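PDB 5ZIG: cellobiose 2-epimerase from Spirochaeta thermophila DSM 6192, which probably catalyses the reversible epimerization of cellobiose to 4-O-beta-D-glucopyranosyl-D-mannose, converting the reducing-end glucose into mannose by inversion at C2. Local coordinates for residues Lys117-Asn122 against Leu195-Ala200; Gly162-Ala167 against Arg214-His219. All blocks are in the same frame, centred on the assembly; numbering follows the deposited sequence.

Interaction 1 (Lys117-Asn122 against Leu195-Ala200); sequences KKLYGN and LHILEA
H196, whose imidazole packs beside the phenol ring of Y120, is held first by its own helix: ND1 donates a nearly straight 2.7 Å hydrogen bond to OE1 of E199, one turn further on. The carboxylate oxygen lies in the imidazole plane, yet the N-H reaches it from above the carboxylate plane. The other oxygen, OE2, is taken by R388 and Y384, so both ends of the carboxylate are engaged and the imidazole is restrained from turning.

Against this restrained ring Y120 turns its edge toward the face of H196 in an offset edge-to-face pair, with centroids 4.9 Å apart and planes at 67°. Its CG stands anti to the backbone N (chi1 -175°), which carries the phenol alongside the imidazole. CE2 makes the closest approach, 3.3 Å from CD2 of H196, while the hydroxyl sits over the rim of one imidazole face. A water bonded to Y120 OH at 2.8 Å also receives a weak bond from H196 NE2. F124 stacks on H196, and in the neighbouring residue of each helix CD1 of I197 packs on CB of L119.

A phenylalanine in place of H196 would keep a ring beside Y120 but would probably leave OE1 of E199 without its N-H donor. Between helices 119-136 and 191-208 of this (α/α)6 barrel, a polar network that probably limits the rotation of one ring accompanies the aromatic packing.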
loop_
_atom_site.group_PDB
_atom_site.type_symbol
_atom_site.label_atom_id
_atom_site.label_comp_id
_atom_site.label_asym_id
_atom_site.label_seq_id
_atom_site.Cartn_x
_atom_site.Cartn_y
_atom_site.Cartn_z
ATOM N N LYS A 117 11.743 1.837 -15.620
ATOM C CA LYS A 117 11.754 2.369 -14.255
ATOM C C LYS A 117 10.404 3.014 -13.957
ATOM O O LYS A 117 10.161 4.170 -14.304
ATOM C CB LYS A 117 12.880 3.380 -14.077
ATOM C CG LYS A 117 14.178 2.924 -14.642
ATOM C CD LYS A 117 14.579 1.582 -14.013
ATOM C CE LYS A 117 15.810 1.711 -13.150
ATOM N NZ LYS A 117 17.072 1.847 -13.954
ATOM N N LYS A 118 9.532 2.267 -13.292
ATOM C CA LYS A 118 8.252 2.815 -12.867
ATOM C C LYS A 118 8.415 3.469 -11.500
ATOM O O LYS A 118 8.929 2.850 -10.564
ATOM C CB LYS A 118 7.186 1.719 -12.818
ATOM C CG LYS A 118 7.036 0.968 -14.138
ATOM C CD LYS A 118 5.640 0.352 -14.308
ATOM C CE LYS A 118 5.551 -0.530 -15.557
ATOM N NZ LYS A 118 4.132 -0.805 -15.934
ATOM N N LEU A 119 7.991 4.730 -11.399
ATOM C CA LEU A 119 8.086 5.427 -10.122
ATOM C C LEU A 119 7.297 4.695 -9.046
ATOM O O LEU A 119 7.734 4.623 -7.888
ATOM C CB LEU A 119 7.606 6.870 -10.270
ATOM C CG LEU A 119 8.727 7.786 -10.773
ATOM C CD1 LEU A 119 9.191 7.432 -12.196
ATOM C CD2 LEU A 119 8.295 9.215 -10.675
ATOM N N TYR A 120 6.166 4.109 -9.427
ATOM C CA TYR A 120 5.396 3.301 -8.488
ATOM C C TYR A 120 6.280 2.278 -7.808
ATOM O O TYR A 120 6.311 2.189 -6.577
ATOM C CB TYR A 120 4.252 2.615 -9.204
ATOM C CG TYR A 120 3.337 1.862 -8.272
ATOM C CD1 TYR A 120 3.572 0.527 -7.963
ATOM C CD2 TYR A 120 2.244 2.491 -7.694
ATOM C CE1 TYR A 120 2.736 -0.163 -7.106
ATOM C CE2 TYR A 120 1.393 1.800 -6.837
ATOM C CZ TYR A 120 1.644 0.474 -6.550
ATOM O OH TYR A 120 0.801 -0.213 -5.696
ATOM N N GLY A 121 7.019 1.499 -8.591
ATOM C CA GLY A 121 7.886 0.491 -8.000
ATOM C C GLY A 121 9.106 1.046 -7.301
ATOM O O GLY A 121 9.527 0.534 -6.261
ATOM N N ASN A 122 9.725 2.069 -7.893
ATOM C CA ASN A 122 10.850 2.709 -7.226
ATOM C C ASN A 122 10.421 3.369 -5.913
ATOM O O ASN A 122 11.206 3.400 -4.952
ATOM C CB ASN A 122 11.501 3.711 -8.185
ATOM C CG ASN A 122 12.399 3.023 -9.212
ATOM O OD1 ASN A 122 13.599 2.898 -9.004
ATOM N ND2 ASN A 122 11.811 2.534 -10.292
ATOM N N LEU A 195 0.059 8.439 -4.938
ATOM C CA LEU A 195 -0.245 8.054 -3.562
ATOM C C LEU A 195 0.892 7.245 -2.970
ATOM O O LEU A 195 1.242 7.398 -1.796
ATOM C CB LEU A 195 -1.552 7.256 -3.502
ATOM C CG LEU A 195 -1.971 6.720 -2.120
ATOM C CD1 LEU A 195 -2.357 7.899 -1.269
ATOM C CD2 LEU A 195 -3.148 5.748 -2.176
ATOM N N HIS A 196 1.493 6.354 -3.746
ATOM C CA HIS A 196 2.508 5.527 -3.114
ATOM C C HIS A 196 3.850 6.230 -3.020
ATOM O O HIS A 196 4.689 5.835 -2.201
ATOM C CB HIS A 196 2.572 4.176 -3.826
ATOM C CG HIS A 196 1.390 3.316 -3.495
ATOM N ND1 HIS A 196 1.331 2.551 -2.347
ATOM C CD2 HIS A 196 0.197 3.153 -4.117
ATOM C CE1 HIS A 196 0.171 1.922 -2.301
ATOM N NE2 HIS A 196 -0.540 2.280 -3.355
ATOM N N ILE A 197 4.046 7.298 -3.783
ATOM C CA ILE A 197 5.225 8.117 -3.542
ATOM C C ILE A 197 5.076 8.862 -2.225
ATOM O O ILE A 197 5.998 8.905 -1.399
ATOM C CB ILE A 197 5.473 9.080 -4.712
ATOM C CG1 ILE A 197 6.002 8.308 -5.919
ATOM C CG2 ILE A 197 6.491 10.135 -4.291
ATOM C CD1 ILE A 197 5.600 8.921 -7.257
ATOM N N LEU A 198 3.905 9.452 -2.001
ATOM C CA LEU A 198 3.613 10.020 -0.693
ATOM C C LEU A 198 3.872 8.991 0.401
ATOM O O LEU A 198 4.549 9.276 1.399
ATOM C CB LEU A 198 2.167 10.515 -0.665
ATOM C CG LEU A 198 1.668 10.999 0.689
ATOM C CD1 LEU A 198 2.260 12.356 1.047
ATOM C CD2 LEU A 198 0.138 11.038 0.728
ATOM N N GLU A 199 3.390 7.760 0.190
ATOM C CA GLU A 199 3.505 6.720 1.209
ATOM C C GLU A 199 4.959 6.454 1.558
ATOM O O GLU A 199 5.336 6.413 2.742
ATOM C CB GLU A 199 2.808 5.448 0.719
ATOM C CG GLU A 199 3.136 4.177 1.479
ATOM C CD GLU A 199 2.604 2.939 0.766
ATOM O OE1 GLU A 199 3.099 2.596 -0.333
ATOM O OE2 GLU A 199 1.661 2.324 1.288
ATOM N N ALA A 200 5.795 6.296 0.529
ATOM C CA ALA A 200 7.230 6.129 0.724
ATOM C C ALA A 200 7.827 7.297 1.492
ATOM O O ALA A 200 8.654 7.102 2.387
ATOM C CB ALA A 200 7.928 5.990 -0.641
HETATM O O HOH W 1 -1.926 0.176 -5.459
#

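Interaction 2 (Gly162-Ala167 against Arg214-His219)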
loop_
_atom_site.group_PDB
_atom_site.type_symbol
_atom_site.label_atom_id
_atom_site.label_comp_id
_atom_site.label_asym_id
_atom_site.label_seq_id
_atom_site.Cartn_x
_atom_site.Cartn_y
_atom_site.Cartn_z
ATOM N N GLY A 162 4.001 20.251 -11.742
ATOM C CA GLY A 162 3.922 19.600 -10.451
ATOM C C GLY A 162 3.734 18.102 -10.616
ATOM O O GLY A 162 3.450 17.603 -11.698
ATOM N N GLY A 163 3.904 17.366 -9.519
ATOM C CA GLY A 163 3.696 15.924 -9.571
ATOM C C GLY A 163 4.849 15.225 -10.281
ATOM O O GLY A 163 5.910 15.812 -10.511
ATOM N N TYR A 164 4.621 13.954 -10.635
ATOM C CA TYR A 164 5.635 13.034 -11.139
ATOM C C TYR A 164 5.138 12.319 -12.394
ATOM O O TYR A 164 3.980 11.895 -12.465
ATOM C CB TYR A 164 6.047 11.946 -10.089
ATOM C CG TYR A 164 6.576 12.514 -8.780
ATOM C CD1 TYR A 164 7.939 12.469 -8.488
ATOM C CD2 TYR A 164 5.728 13.086 -7.847
ATOM C CE1 TYR A 164 8.435 13.001 -7.337
ATOM C CE2 TYR A 164 6.220 13.614 -6.665
ATOM C CZ TYR A 164 7.582 13.570 -6.423
ATOM O OH TYR A 164 8.119 14.092 -5.269
ATOM N N TYR A 165 6.030 12.188 -13.379
ATOM C CA TYR A 165 5.760 11.309 -14.507
ATOM C C TYR A 165 5.611 9.873 -14.020
ATOM O O TYR A 165 6.244 9.451 -13.050
ATOM C CB TYR A 165 6.885 11.411 -15.531
ATOM C CG TYR A 165 6.994 12.808 -16.076
ATOM C CD1 TYR A 165 6.112 13.250 -17.046
ATOM C CD2 TYR A 165 7.938 13.714 -15.575
ATOM C CE1 TYR A 165 6.182 14.532 -17.537
ATOM C CE2 TYR A 165 8.003 15.001 -16.058
ATOM C CZ TYR A 165 7.125 15.402 -17.053
ATOM O OH TYR A 165 7.168 16.681 -17.570
ATOM N N GLU A 166 4.772 9.113 -14.724
ATOM C CA GLU A 166 4.476 7.746 -14.312
ATOM C C GLU A 166 5.714 6.861 -14.349
ATOM O O GLU A 166 5.968 6.091 -13.412
ATOM C CB GLU A 166 3.382 7.186 -15.220
ATOM C CG GLU A 166 2.896 5.793 -14.863
ATOM C CD GLU A 166 2.100 5.757 -13.577
ATOM O OE1 GLU A 166 1.573 6.802 -13.154
ATOM O OE2 GLU A 166 1.991 4.666 -12.998
ATOM N N ALA A 167 6.501 6.951 -15.421
ATOM C CA ALA A 167 7.547 5.966 -15.640
ATOM C C ALA A 167 8.576 6.536 -16.610
ATOM O O ALA A 167 8.327 7.530 -17.296
ATOM C CB ALA A 167 6.961 4.652 -16.167
ATOM N N ARG A 214 10.302 16.335 3.651
ATOM C CA ARG A 214 9.084 16.985 4.139
ATOM C C ARG A 214 8.558 17.967 3.109
ATOM O O ARG A 214 7.339 18.116 2.936
ATOM C CB ARG A 214 9.323 17.709 5.470
ATOM C CG ARG A 214 8.303 18.845 5.721
ATOM C CD ARG A 214 8.764 19.894 6.727
ATOM N NE ARG A 214 8.206 19.637 8.048
ATOM C CZ ARG A 214 8.931 19.310 9.114
ATOM N NH1 ARG A 214 10.251 19.217 9.017
ATOM N NH2 ARG A 214 8.337 19.082 10.279
ATOM N N GLU A 215 9.473 18.642 2.409
ATOM C CA GLU A 215 9.070 19.582 1.375
ATOM C C GLU A 215 8.419 18.864 0.195
ATOM O O GLU A 215 7.407 19.333 -0.336
ATOM C CB GLU A 215 10.287 20.414 0.948
ATOM C CG GLU A 215 10.704 21.385 2.071
ATOM C CD GLU A 215 12.040 22.085 1.847
ATOM O OE1 GLU A 215 12.757 21.754 0.877
ATOM O OE2 GLU A 215 12.371 22.970 2.667
ATOM N N ALA A 216 8.982 17.729 -0.232
ATOM C CA ALA A 216 8.317 16.937 -1.269
ATOM C C ALA A 216 6.942 16.466 -0.801
ATOM O O ALA A 216 5.985 16.443 -1.588
ATOM C CB ALA A 216 9.192 15.752 -1.675
ATOM N N MET A 217 6.820 16.120 0.489
ATOM C CA MET A 217 5.523 15.756 1.070
ATOM C C MET A 217 4.515 16.899 0.959
ATOM O O MET A 217 3.377 16.694 0.529
ATOM C CB MET A 217 5.701 15.335 2.531
ATOM C CG MET A 217 6.370 13.974 2.688
ATOM S SD MET A 217 6.954 13.664 4.367
ATOM C CE MET A 217 5.414 13.362 5.275
ATOM N N GLU A 218 4.924 18.114 1.332
ATOM C CA GLU A 218 4.076 19.286 1.138
ATOM C C GLU A 218 3.588 19.380 -0.301
ATOM O O GLU A 218 2.385 19.479 -0.553
ATOM C CB GLU A 218 4.851 20.553 1.509
ATOM C CG GLU A 218 5.378 20.601 2.954
ATOM C CD GLU A 218 5.941 21.978 3.327
ATOM O OE1 GLU A 218 6.847 22.450 2.609
ATOM O OE2 GLU A 218 5.529 22.567 4.347
ATOM N N HIS A 219 4.529 19.350 -1.258
ATOM C CA HIS A 219 4.154 19.372 -2.667
ATOM C C HIS A 219 3.075 18.330 -2.962
ATOM O O HIS A 219 2.055 18.631 -3.592
ATOM C CB HIS A 219 5.379 19.103 -3.541
ATOM C CG HIS A 219 5.067 19.067 -5.001
ATOM N ND1 HIS A 219 4.475 20.124 -5.661
ATOM C CD2 HIS A 219 5.273 18.110 -5.932
ATOM C CE1 HIS A 219 4.334 19.818 -6.940
ATOM N NE2 HIS A 219 4.810 18.602 -7.131
#
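H219 of helix 211-228 meets G163 through the edge of its imidazole, and the (α/α)6-barrel fold supplies the setting: a helix of the barrel wall receives the long connection that leaves helix 139-156 and runs to strand 167-168. More of H219 is buried here than of any other residue in the two segments. With CG anti to the backbone N (chi1 178°), its ring reaches out from the helix to the connection, where NE2 accepts the backbone N-H of G163 at 2.8 Å. The bond is almost straight (175°), although the donor is tilted 17° from the ring plane. Because NE2 acts as the acceptor, it must be without a proton in this bond.

G162 lets the ring come so close. Its CA lies in the imidazole plane, 3.5 Å from CE1 of H219, and any CB built on it would point at the ring and also jam against the carbonyl oxygen of the preceding residue. G163 also has a positive phi, which by itself favours glycine; a CB there would point away from the helix. The carbonyl of G162 is used too, receiving a hydrogen bond from K189, so this glycine pair is tied to more than one part of the fold.

Y164, second in buried surface, extends the contact along the helix by one turn. Its backbone N is bonded to H194 of helix 191-208, and its hydroxyl to E153 of helix 139-156. The same hydroxyl oxygen, Y164 OH, lies 4.1 Å from the methyl CB of A216.

Following the chain from the N terminus, 117-122 comes first, at the start of helix 119-136. Helix 139-156 and the loop 162-167 follow, then 195-200 on helix 191-208, and finally 214-219 on helix 211-228. Interaction 1 closes a loop of 72 intervening residues and interaction 2 one of 46; the second opens inside the first and closes beyond it, so the two cross. Their first segments also meet directly: L119 N lies 3.2 Å from E166 O, probably hydrogen-bonded, next to the antiparallel pairing of strands 117-118 and 167-168. Interaction 1 joins helix 119-136 to helix 191-208, and interaction 2 joins the next helix, 211-228, to the loop leading into strand 167-168.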